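Local coordinates for L-threonine dehydrogenase (Flavobacterium frigidimaris, PDB 2YY7), which probably oxidises L-threonine at its 3-hydroxyl group with NAD as cofactor, as a UDP-galactose 4-epimerase-like member of the short-chain dehydrogenase/reductase superfamily, at residues Pro171-Trp176 with Pro212-Met216; Gly182-Asp186 with Ile275-Trp279; Phe192-Ile196 with Met307-Ser312; Ala244-Thr248 with Phe298-Met303. The contacts are given in a common frame with arbitrary orientation. Residue numbers count along the deposited sequence, not the author numbering.

Contact 1: Pro171-Trp176 with Pro212-Met216; sequences PGLISW and PMMYM. With NAD (nicotinamide-adenine-dinucleotide), chain E.
Parallel strands 172-174 and 212-215 run side by side with axes 4.7 Å apart and 30° between their directions. Gly172 pairs with Met213, Leu173 with Met214 and Ile174 with Tyr215. The hydrogen-bond ladder runs Gly172 N to Pro212 O (3.0 Å), Met214 N to Gly172 O (2.8 Å), Ile174 N to Met214 O (3.1 Å) and Met216 N to Ile174 O (2.9 Å), the last reaching the helix for which Tyr215 holds the N-cap position.

Side chains alternate between faces. Leu173 (m, t) and Met214 (t, t, m) share one, with Leu173 CD2 3.8 Å from Met214 CB; Leu173 CD1 lies 3.9 Å from SD of Met216 (t, p, p), and Pro171 CG packs 3.6 Å from Met214 CB. On the other, Ile174 (m, t) puts CD1 4.1 Å from CB of Met213 (m, m, t), whose SD would clash with a CB on Gly172. Tyr215 (chi1 t, chi2 -153°) starts on the same face and brings its ring back toward 171-176, its OH 3.2 Å from CD1 of Trp176 (chi1 p) and hydrogen-bonded to Asp306. Ser175 OG, chi1 p, bonds to Gln13.

From the edge of strand 172-174 turned away from 212-215, Leu173 N donates to NAD O7N (2.9 Å), while Pro171 O lies 3.5 Å from C4N. This is the nicotinamide end of a Rossmann-type dinucleotide site.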
# COMPACT_ATOMS: atom_id res chain seq x y z
N PRO A 171 -4.42 -16.05 -9.19
CA PRO A 171 -5.43 -15.41 -10.05
C PRO A 171 -6.76 -15.97 -9.51
O PRO A 171 -6.78 -16.53 -8.42
CB PRO A 171 -5.08 -15.93 -11.44
CG PRO A 171 -4.42 -17.23 -11.19
CD PRO A 171 -3.58 -16.97 -9.97
N GLY A 172 -7.86 -15.81 -10.23
CA GLY A 172 -9.12 -16.35 -9.75
C GLY A 172 -9.02 -17.87 -9.66
O GLY A 172 -8.66 -18.51 -10.65
N LEU A 173 -9.34 -18.45 -8.50
CA LEU A 173 -9.23 -19.90 -8.33
C LEU A 173 -10.55 -20.66 -8.45
O LEU A 173 -11.60 -20.20 -8.00
CB LEU A 173 -8.58 -20.23 -6.98
CG LEU A 173 -7.18 -19.68 -6.71
CD1 LEU A 173 -6.61 -20.36 -5.47
CD2 LEU A 173 -6.27 -19.94 -7.91
N ILE A 174 -10.47 -21.86 -9.03
CA ILE A 174 -11.64 -22.70 -9.26
C ILE A 174 -11.50 -24.07 -8.58
O ILE A 174 -10.50 -24.76 -8.75
CB ILE A 174 -11.83 -22.89 -10.78
CG1 ILE A 174 -12.00 -21.51 -11.43
CG2 ILE A 174 -13.05 -23.77 -11.06
CD1 ILE A 174 -11.62 -21.46 -12.90
N SER A 175 -12.51 -24.46 -7.80
CA SER A 175 -12.46 -25.74 -7.11
C SER A 175 -13.83 -26.39 -6.97
O SER A 175 -14.86 -25.74 -7.16
CB SER A 175 -11.85 -25.57 -5.72
OG SER A 175 -12.71 -24.81 -4.89
N TRP A 176 -13.83 -27.67 -6.60
CA TRP A 176 -15.04 -28.46 -6.44
C TRP A 176 -15.29 -28.94 -5.01
O TRP A 176 -16.40 -29.35 -4.69
CB TRP A 176 -14.96 -29.70 -7.35
CG TRP A 176 -13.70 -30.49 -7.11
CD1 TRP A 176 -12.52 -30.39 -7.81
CD2 TRP A 176 -13.46 -31.45 -6.07
NE1 TRP A 176 -11.57 -31.22 -7.25
CE2 TRP A 176 -12.12 -31.88 -6.19
CE3 TRP A 176 -14.26 -31.98 -5.04
CZ2 TRP A 176 -11.56 -32.82 -5.31
CZ3 TRP A 176 -13.69 -32.92 -4.18
CH2 TRP A 176 -12.35 -33.32 -4.32
N PRO A 212 -7.73 -13.61 -15.43
CA PRO A 212 -6.70 -14.62 -15.18
C PRO A 212 -7.30 -15.62 -14.19
O PRO A 212 -7.80 -15.23 -13.13
CB PRO A 212 -5.57 -13.81 -14.52
CG PRO A 212 -5.85 -12.39 -14.95
CD PRO A 212 -7.34 -12.31 -14.87
N MET A 213 -7.25 -16.90 -14.55
CA MET A 213 -7.80 -17.94 -13.69
C MET A 213 -6.83 -19.10 -13.52
O MET A 213 -5.85 -19.22 -14.27
CB MET A 213 -9.11 -18.47 -14.30
CG MET A 213 -10.23 -17.44 -14.40
SD MET A 213 -11.19 -17.32 -12.88
CE MET A 213 -12.64 -16.43 -13.48
N MET A 214 -7.10 -19.95 -12.54
CA MET A 214 -6.27 -21.12 -12.27
C MET A 214 -7.08 -22.19 -11.54
O MET A 214 -7.89 -21.87 -10.67
CB MET A 214 -5.06 -20.72 -11.42
CG MET A 214 -4.11 -21.87 -11.12
SD MET A 214 -2.66 -21.33 -10.21
CE MET A 214 -1.76 -20.44 -11.51
N TYR A 215 -6.88 -23.44 -11.92
CA TYR A 215 -7.58 -24.55 -11.27
C TYR A 215 -6.89 -24.74 -9.92
O TYR A 215 -5.67 -24.58 -9.81
CB TYR A 215 -7.46 -25.83 -12.11
CG TYR A 215 -8.43 -26.91 -11.71
CD1 TYR A 215 -8.13 -28.26 -11.93
CD2 TYR A 215 -9.66 -26.60 -11.13
CE1 TYR A 215 -9.04 -29.26 -11.59
CE2 TYR A 215 -10.58 -27.60 -10.79
CZ TYR A 215 -10.26 -28.92 -11.03
OH TYR A 215 -11.14 -29.91 -10.69
N MET A 216 -7.66 -25.09 -8.89
CA MET A 216 -7.10 -25.27 -7.54
C MET A 216 -5.90 -26.21 -7.44
O MET A 216 -4.95 -25.94 -6.70
CB MET A 216 -8.20 -25.71 -6.56
CG MET A 216 -7.78 -25.69 -5.09
SD MET A 216 -7.38 -24.03 -4.46
CE MET A 216 -9.03 -23.33 -4.32
PA NAD E . -12.03 -18.42 2.06
O1A NAD E . -12.68 -19.53 1.31
O2A NAD E . -12.89 -17.23 2.32
O5B NAD E . -11.32 -18.96 3.37
C5B NAD E . -10.96 -18.10 4.41
C4B NAD E . -10.93 -18.88 5.71
O4B NAD E . -10.38 -18.02 6.71
C3B NAD E . -12.34 -19.32 6.16
O3B NAD E . -12.39 -20.73 6.43
C2B NAD E . -12.61 -18.43 7.37
O2B NAD E . -13.44 -19.06 8.34
C1B NAD E . -11.19 -18.16 7.88
N9A NAD E . -11.11 -16.99 8.77
C8A NAD E . -11.74 -15.77 8.58
N7A NAD E . -11.43 -14.98 9.62
C5A NAD E . -10.61 -15.68 10.43
C6A NAD E . -10.03 -15.35 11.65
N6A NAD E . -10.31 -14.21 12.24
N1A NAD E . -9.25 -16.28 12.29
C2A NAD E . -9.03 -17.53 11.73
N3A NAD E . -9.62 -17.88 10.53
C4A NAD E . -10.41 -16.95 9.91
O3 NAD E . -10.81 -17.85 1.20
PN NAD E . -9.81 -18.63 0.18
O1N NAD E . -9.36 -19.96 0.73
O2N NAD E . -10.40 -18.48 -1.17
O5D NAD E . -8.52 -17.64 0.21
C5D NAD E . -7.43 -17.87 1.11
C4D NAD E . -6.32 -16.82 0.83
O4D NAD E . -5.99 -16.83 -0.55
C3D NAD E . -6.75 -15.38 1.12
O3D NAD E . -5.62 -14.65 1.58
C2D NAD E . -7.12 -14.84 -0.24
O2D NAD E . -7.06 -13.43 -0.20
C1D NAD E . -6.09 -15.52 -1.15
N1N NAD E . -6.58 -15.55 -2.55
C2N NAD E . -7.65 -16.35 -2.88
C3N NAD E . -8.10 -16.37 -4.20
C7N NAD E . -9.19 -17.33 -4.62
O7N NAD E . -9.60 -17.20 -5.94
N7N NAD E . -9.75 -18.21 -3.77
C4N NAD E . -7.49 -15.56 -5.17
C5N NAD E . -6.39 -14.77 -4.82
C6N NAD E . -5.96 -14.75 -3.51

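Contact 2: Gly182-Asp186 with Ile275-Trp279; sequences GGTTD and IADSW
Thr184, Trp279 and Ile275 carry most of this small buried contact, which joins an irregular loop, 182-186, to the last part of helix 272-276, which runs into the type I turn Ala276-Trp279. The segments come closest in backbone at Thr184 and Ala276, with CA atoms 6.6 Å apart.

Thr184, chi1 m, points toward the turn and fits among three residues: OG1 is 3.2 Å from Ile275 CG2, CG2 is 3.9 Å from Ala276 CB, and CB is 3.6 Å from Trp279 CH2. Its hydroxyl is hydrogen-bonded to Ser80. Trp279 (chi1 m, chi2 -12°) reaches back toward the loop, and its ring edge meets Thr185 CG2, 4.2 Å from CZ3. Ile275 (m, t) presents its CG2 branch to Thr184. Trp279 N to Ala276 O (3.0 Å) closes the turn; Ser278 binds Ile275 O through both N (2.9 Å) and OG (2.7 Å). In the loop, Asp186 OD2 accepts weak bonds from Gly182 N (2.8 Å) and Gly183 N (2.7 Å).

The loop follows strand 164-174 and leads into helix 187-197; Met211, on strand 211-215, touches Thr185, Ala276 and Trp279, so the contact lies against the N-terminal end of that strand.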
# COMPACT_ATOMS: atom_id res chain seq x y z
N GLY A 182 -16.27 -15.54 -1.67
CA GLY A 182 -16.74 -14.23 -2.06
C GLY A 182 -15.75 -13.39 -2.83
O GLY A 182 -15.59 -12.20 -2.57
N GLY A 183 -15.07 -14.02 -3.78
CA GLY A 183 -14.11 -13.30 -4.60
C GLY A 183 -14.88 -12.79 -5.81
O GLY A 183 -16.07 -13.08 -5.95
N THR A 184 -14.22 -12.04 -6.68
CA THR A 184 -14.89 -11.51 -7.86
C THR A 184 -14.92 -12.54 -8.99
O THR A 184 -15.69 -12.41 -9.95
CB THR A 184 -14.19 -10.23 -8.36
OG1 THR A 184 -14.20 -9.24 -7.32
CG2 THR A 184 -14.88 -9.67 -9.58
N THR A 185 -14.08 -13.56 -8.87
CA THR A 185 -13.98 -14.61 -9.87
C THR A 185 -14.82 -15.84 -9.53
O THR A 185 -14.78 -16.84 -10.24
CB THR A 185 -12.51 -15.05 -10.04
OG1 THR A 185 -11.95 -15.37 -8.76
CG2 THR A 185 -11.68 -13.93 -10.66
N ASP A 186 -15.58 -15.76 -8.44
CA ASP A 186 -16.40 -16.89 -8.00
C ASP A 186 -17.39 -17.43 -9.02
O ASP A 186 -17.85 -18.57 -8.89
CB ASP A 186 -17.13 -16.51 -6.71
CG ASP A 186 -16.18 -16.30 -5.53
OD1 ASP A 186 -14.95 -16.31 -5.73
OD2 ASP A 186 -16.68 -16.13 -4.40
N ILE A 275 -15.28 -4.31 -10.06
CA ILE A 275 -14.02 -4.79 -9.51
C ILE A 275 -13.24 -5.45 -10.65
O ILE A 275 -12.07 -5.14 -10.88
CB ILE A 275 -14.24 -5.84 -8.40
CG1 ILE A 275 -15.02 -5.22 -7.23
CG2 ILE A 275 -12.90 -6.39 -7.93
CD1 ILE A 275 -15.30 -6.17 -6.09
N ALA A 276 -13.91 -6.36 -11.35
CA ALA A 276 -13.30 -7.08 -12.47
C ALA A 276 -12.74 -6.13 -13.53
O ALA A 276 -11.65 -6.37 -14.06
CB ALA A 276 -14.33 -8.01 -13.11
N ASP A 277 -13.47 -5.07 -13.85
CA ASP A 277 -13.01 -4.12 -14.86
C ASP A 277 -11.73 -3.39 -14.44
O ASP A 277 -11.04 -2.83 -15.28
CB ASP A 277 -14.09 -3.09 -15.19
CG ASP A 277 -15.29 -3.71 -15.91
OD1 ASP A 277 -15.11 -4.71 -16.64
OD2 ASP A 277 -16.41 -3.19 -15.75
N SER A 278 -11.41 -3.40 -13.14
CA SER A 278 -10.20 -2.74 -12.68
C SER A 278 -9.00 -3.69 -12.66
O SER A 278 -7.89 -3.29 -12.31
CB SER A 278 -10.40 -2.14 -11.28
OG SER A 278 -10.32 -3.14 -10.28
N TRP A 279 -9.23 -4.95 -13.03
CA TRP A 279 -8.15 -5.94 -13.05
C TRP A 279 -7.70 -6.31 -14.46
O TRP A 279 -8.42 -6.09 -15.43
CB TRP A 279 -8.57 -7.24 -12.36
CG TRP A 279 -8.90 -7.13 -10.91
CD1 TRP A 279 -8.65 -6.07 -10.08
CD2 TRP A 279 -9.51 -8.14 -10.10
NE1 TRP A 279 -9.07 -6.36 -8.81
CE2 TRP A 279 -9.60 -7.63 -8.79
CE3 TRP A 279 -9.99 -9.43 -10.36
CZ2 TRP A 279 -10.15 -8.36 -7.74
CZ3 TRP A 279 -10.54 -10.16 -9.31
CH2 TRP A 279 -10.62 -9.63 -8.02

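Contact 3: Phe192-Ile196 with Met307-Ser312; sequences FYKAI and MIEHLS
A helix-helix crossing joins helix 187-197 to the C-terminal helix 300-311 at the periphery of the fold. The segments 192-196 and 307-311 have axes 10.6 Å apart at closest approach, with a signed crossing angle of -61°. The nearest CA pairs are Phe192 with Ile308 (7.3 Å), Tyr193 with Leu311 (7.5 Å) and Ile196 with Ser312 (7.1 Å).

Phe192 (chi1 m, chi2 -79°) takes Met307 CB over its ring face, 3.8 Å from the centroid, in a CH-pi contact; Met307 (m, m, m) adds a Met-aromatic contact, SD lying 5.0 Å from that centroid. Leu311 (m, t) sets CD1 4.0 Å above the centroid of the Tyr193 ring, and its CB is 3.4 Å from CD1 of Ile196 (m, t). Ser312 OG turns back to donate to Ile308 O (2.5 Å), while its CB lies 4.0 Å from Ile196 CG2.

With apolar side chains and ring faces making up nearly all of the interface, these segments meet through shape and dispersion, with no polar bond between the two.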
# COMPACT_ATOMS: atom_id res chain seq x y z
N PHE A 192 -20.45 -23.96 -12.63
CA PHE A 192 -20.43 -25.42 -12.67
C PHE A 192 -21.57 -26.01 -11.84
O PHE A 192 -22.26 -26.92 -12.29
CB PHE A 192 -19.07 -25.94 -12.16
CG PHE A 192 -17.97 -25.90 -13.20
CD1 PHE A 192 -17.89 -26.86 -14.19
CD2 PHE A 192 -17.02 -24.87 -13.18
CE1 PHE A 192 -16.88 -26.82 -15.16
CE2 PHE A 192 -16.01 -24.82 -14.14
CZ PHE A 192 -15.94 -25.79 -15.14
N TYR A 193 -21.80 -25.48 -10.65
CA TYR A 193 -22.87 -25.99 -9.80
C TYR A 193 -24.25 -25.77 -10.42
O TYR A 193 -25.11 -26.66 -10.35
CB TYR A 193 -22.81 -25.35 -8.41
CG TYR A 193 -21.68 -25.89 -7.56
CD1 TYR A 193 -20.40 -25.35 -7.64
CD2 TYR A 193 -21.88 -26.98 -6.71
CE1 TYR A 193 -19.34 -25.88 -6.89
CE2 TYR A 193 -20.84 -27.52 -5.97
CZ TYR A 193 -19.57 -26.97 -6.07
OH TYR A 193 -18.53 -27.52 -5.35
N LYS A 194 -24.47 -24.60 -11.01
CA LYS A 194 -25.75 -24.28 -11.62
C LYS A 194 -25.95 -25.00 -12.96
O LYS A 194 -27.07 -25.35 -13.31
CB LYS A 194 -25.89 -22.77 -11.84
CG LYS A 194 -25.80 -21.94 -10.57
CD LYS A 194 -26.88 -22.30 -9.57
CE LYS A 194 -26.76 -21.46 -8.32
NZ LYS A 194 -27.68 -21.91 -7.24
N ALA A 195 -24.87 -25.21 -13.70
CA ALA A 195 -24.95 -25.90 -14.97
C ALA A 195 -25.40 -27.34 -14.72
O ALA A 195 -26.26 -27.87 -15.42
CB ALA A 195 -23.59 -25.90 -15.68
N ILE A 196 -24.80 -27.95 -13.71
CA ILE A 196 -25.09 -29.33 -13.35
C ILE A 196 -26.43 -29.49 -12.63
O ILE A 196 -27.18 -30.43 -12.89
CB ILE A 196 -23.96 -29.90 -12.46
CG1 ILE A 196 -22.64 -29.91 -13.26
CG2 ILE A 196 -24.30 -31.30 -11.99
CD1 ILE A 196 -21.43 -30.32 -12.45
N MET A 307 -13.71 -30.79 -13.29
CA MET A 307 -14.76 -30.23 -12.44
C MET A 307 -16.05 -31.03 -12.58
O MET A 307 -16.66 -31.44 -11.59
CB MET A 307 -15.04 -28.76 -12.80
CG MET A 307 -14.05 -27.75 -12.21
SD MET A 307 -14.15 -27.62 -10.40
CE MET A 307 -15.53 -26.49 -10.21
N ILE A 308 -16.46 -31.25 -13.82
CA ILE A 308 -17.68 -32.00 -14.09
C ILE A 308 -17.60 -33.43 -13.55
O ILE A 308 -18.60 -33.97 -13.07
CB ILE A 308 -18.00 -31.98 -15.60
CG1 ILE A 308 -18.35 -30.54 -16.02
CG2 ILE A 308 -19.17 -32.92 -15.92
CD1 ILE A 308 -18.51 -30.34 -17.49
N GLU A 309 -16.42 -34.04 -13.62
CA GLU A 309 -16.27 -35.39 -13.10
C GLU A 309 -16.47 -35.39 -11.59
O GLU A 309 -17.13 -36.27 -11.04
CB GLU A 309 -14.88 -35.95 -13.43
CG GLU A 309 -14.63 -36.20 -14.90
CD GLU A 309 -13.35 -36.97 -15.14
OE1 GLU A 309 -12.29 -36.56 -14.63
OE2 GLU A 309 -13.39 -38.00 -15.85
N HIS A 310 -15.91 -34.39 -10.92
CA HIS A 310 -16.05 -34.28 -9.47
C HIS A 310 -17.47 -33.93 -9.03
O HIS A 310 -17.93 -34.38 -7.98
CB HIS A 310 -15.08 -33.23 -8.92
CG HIS A 310 -13.69 -33.74 -8.71
ND1 HIS A 310 -13.35 -34.54 -7.64
CD2 HIS A 310 -12.56 -33.59 -9.43
CE1 HIS A 310 -12.07 -34.86 -7.71
NE2 HIS A 310 -11.57 -34.29 -8.79
N LEU A 311 -18.16 -33.13 -9.84
CA LEU A 311 -19.50 -32.70 -9.49
C LEU A 311 -20.68 -33.44 -10.10
O LEU A 311 -21.83 -33.14 -9.77
CB LEU A 311 -19.62 -31.20 -9.77
CG LEU A 311 -18.68 -30.32 -8.93
CD1 LEU A 311 -18.75 -28.88 -9.39
CD2 LEU A 311 -19.06 -30.43 -7.46
N SER A 312 -20.42 -34.41 -10.97
CA SER A 312 -21.52 -35.16 -11.58
C SER A 312 -21.19 -36.60 -11.96
O SER A 312 -20.23 -37.17 -11.39
CB SER A 312 -22.02 -34.42 -12.83
OG SER A 312 -21.00 -34.31 -13.80
OXT SER A 312 -21.91 -37.15 -12.81

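Contact 4: Ala244-Thr248 with Phe298-Met303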
# COMPACT_ATOMS: atom_id res chain seq x y z
N ALA A 244 -1.92 -19.29 -15.24
CA ALA A 244 -2.28 -20.59 -15.81
C ALA A 244 -3.22 -20.36 -16.98
O ALA A 244 -2.87 -20.62 -18.13
CB ALA A 244 -2.95 -21.46 -14.74
N MET A 245 -4.42 -19.84 -16.70
CA MET A 245 -5.42 -19.58 -17.73
C MET A 245 -5.95 -18.16 -17.73
O MET A 245 -5.76 -17.40 -16.79
CB MET A 245 -6.64 -20.49 -17.55
CG MET A 245 -6.36 -21.93 -17.18
SD MET A 245 -7.93 -22.76 -16.88
CE MET A 245 -8.23 -22.32 -15.16
N SER A 246 -6.66 -17.84 -18.81
CA SER A 246 -7.32 -16.55 -19.00
C SER A 246 -8.46 -16.88 -19.95
O SER A 246 -8.24 -17.45 -21.02
CB SER A 246 -6.38 -15.51 -19.63
OG SER A 246 -5.60 -14.85 -18.64
N PHE A 247 -9.68 -16.55 -19.52
CA PHE A 247 -10.86 -16.81 -20.33
C PHE A 247 -12.02 -15.91 -19.93
O PHE A 247 -12.00 -15.29 -18.87
CB PHE A 247 -11.26 -18.29 -20.23
CG PHE A 247 -11.59 -18.76 -18.82
CD1 PHE A 247 -12.79 -18.40 -18.21
CD2 PHE A 247 -10.71 -19.59 -18.12
CE1 PHE A 247 -13.12 -18.86 -16.92
CE2 PHE A 247 -11.02 -20.06 -16.84
CZ PHE A 247 -12.23 -19.69 -16.24
N THR A 248 -13.02 -15.84 -20.79
CA THR A 248 -14.21 -15.03 -20.55
C THR A 248 -15.34 -15.96 -20.14
O THR A 248 -15.23 -17.18 -20.27
CB THR A 248 -14.66 -14.31 -21.83
OG1 THR A 248 -14.95 -15.29 -22.83
CG2 THR A 248 -13.58 -13.37 -22.35
N PHE A 298 -3.22 -27.54 -15.77
CA PHE A 298 -4.59 -27.49 -16.31
C PHE A 298 -4.92 -26.27 -17.16
O PHE A 298 -4.56 -25.14 -16.82
CB PHE A 298 -5.62 -27.54 -15.17
CG PHE A 298 -5.65 -28.85 -14.43
CD1 PHE A 298 -4.74 -29.11 -13.42
CD2 PHE A 298 -6.60 -29.82 -14.75
CE1 PHE A 298 -4.77 -30.33 -12.73
CE2 PHE A 298 -6.63 -31.03 -14.06
CZ PHE A 298 -5.72 -31.29 -13.05
N ASP A 299 -5.61 -26.50 -18.27
CA ASP A 299 -6.06 -25.41 -19.12
C ASP A 299 -7.58 -25.46 -19.02
O ASP A 299 -8.11 -26.30 -18.30
CB ASP A 299 -5.59 -25.57 -20.58
CG ASP A 299 -6.04 -26.89 -21.21
OD1 ASP A 299 -5.64 -27.13 -22.37
OD2 ASP A 299 -6.77 -27.66 -20.56
N LEU A 300 -8.29 -24.57 -19.72
CA LEU A 300 -9.75 -24.55 -19.64
C LEU A 300 -10.42 -25.91 -19.89
O LEU A 300 -11.30 -26.31 -19.13
CB LEU A 300 -10.31 -23.52 -20.62
CG LEU A 300 -11.84 -23.41 -20.64
CD1 LEU A 300 -12.36 -23.19 -19.22
CD2 LEU A 300 -12.26 -22.27 -21.56
N GLU A 301 -10.00 -26.61 -20.94
CA GLU A 301 -10.57 -27.91 -21.28
C GLU A 301 -10.36 -28.99 -20.21
O GLU A 301 -11.30 -29.69 -19.84
CB GLU A 301 -10.00 -28.40 -22.62
CG GLU A 301 -10.32 -29.86 -22.93
CD GLU A 301 -9.83 -30.30 -24.31
OE1 GLU A 301 -8.68 -29.97 -24.67
OE2 GLU A 301 -10.60 -30.98 -25.02
N SER A 302 -9.13 -29.15 -19.73
CA SER A 302 -8.86 -30.17 -18.72
C SER A 302 -9.48 -29.83 -17.36
O SER A 302 -9.86 -30.73 -16.61
CB SER A 302 -7.35 -30.41 -18.57
OG SER A 302 -6.65 -29.20 -18.31
N MET A 303 -9.58 -28.55 -17.05
CA MET A 303 -10.19 -28.17 -15.78
C MET A 303 -11.69 -28.41 -15.82
O MET A 303 -12.28 -28.91 -14.85
CB MET A 303 -9.94 -26.69 -15.47
CG MET A 303 -10.79 -26.20 -14.31
SD MET A 303 -10.60 -24.47 -13.98
CE MET A 303 -11.62 -23.77 -15.31
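Here the start of the C-terminal helix 300-311 packs against strand 245-247, which pairs antiparallel with strand 211-215 in the central sheet of this Rossmann-type fold. Met245 is the main bump. Its side chain (m, t, m) runs against the start of the helix, bringing SD 3.5 Å from Asp299 C and 3.4 Å from Leu300 N, with CG 3.7 Å from Phe298 O and CE 3.4 Å from Met303 SD. The hollow it enters is thus lined by backbone at the helix start and closed by a second methionine. Two residues along the strand, Phe247 offers a flat surface to the same helix: Leu300 CD1 sits over one ring face, 4.1 Å from Phe247 CD2, and Met303 CE comes to 4.1 Å from Phe247 CE2. Ile252 of helix 249-257 touches both Phe247 and Leu300. Asp299, with its CA-to-CB bond pointing away from the strand, N-caps the helix: OD2 accepts from Ser302 N at 2.9 Å and from Ser302 OG at 2.7 Å.

Contact 1 is the hub: the nicotinamide of NAD meets the edge of strand 172-174 turned away from 212-215, with helix 13-26 over the Leu173 face and helices 187-197 and 300-311 over the Ile174 face. Contact 2 adjoins it: Thr185 OG1 lies 3.2 Å from Gly172 CA, and the Thr185 side chain is about 4 Å from NAD. Contact 4, its centre 9 Å from that of contact 1, extends the same sheet through a probable hydrogen bond, Met213 N to Met245 O at 2.7 Å. Contacts 3 and 4 share helix 300-311. Contact 3 touches contact 1 at several points, among them Trp176 O to Tyr193 OH (2.9 Å) and Met307 SD to Tyr215 CE2 (3.6 Å).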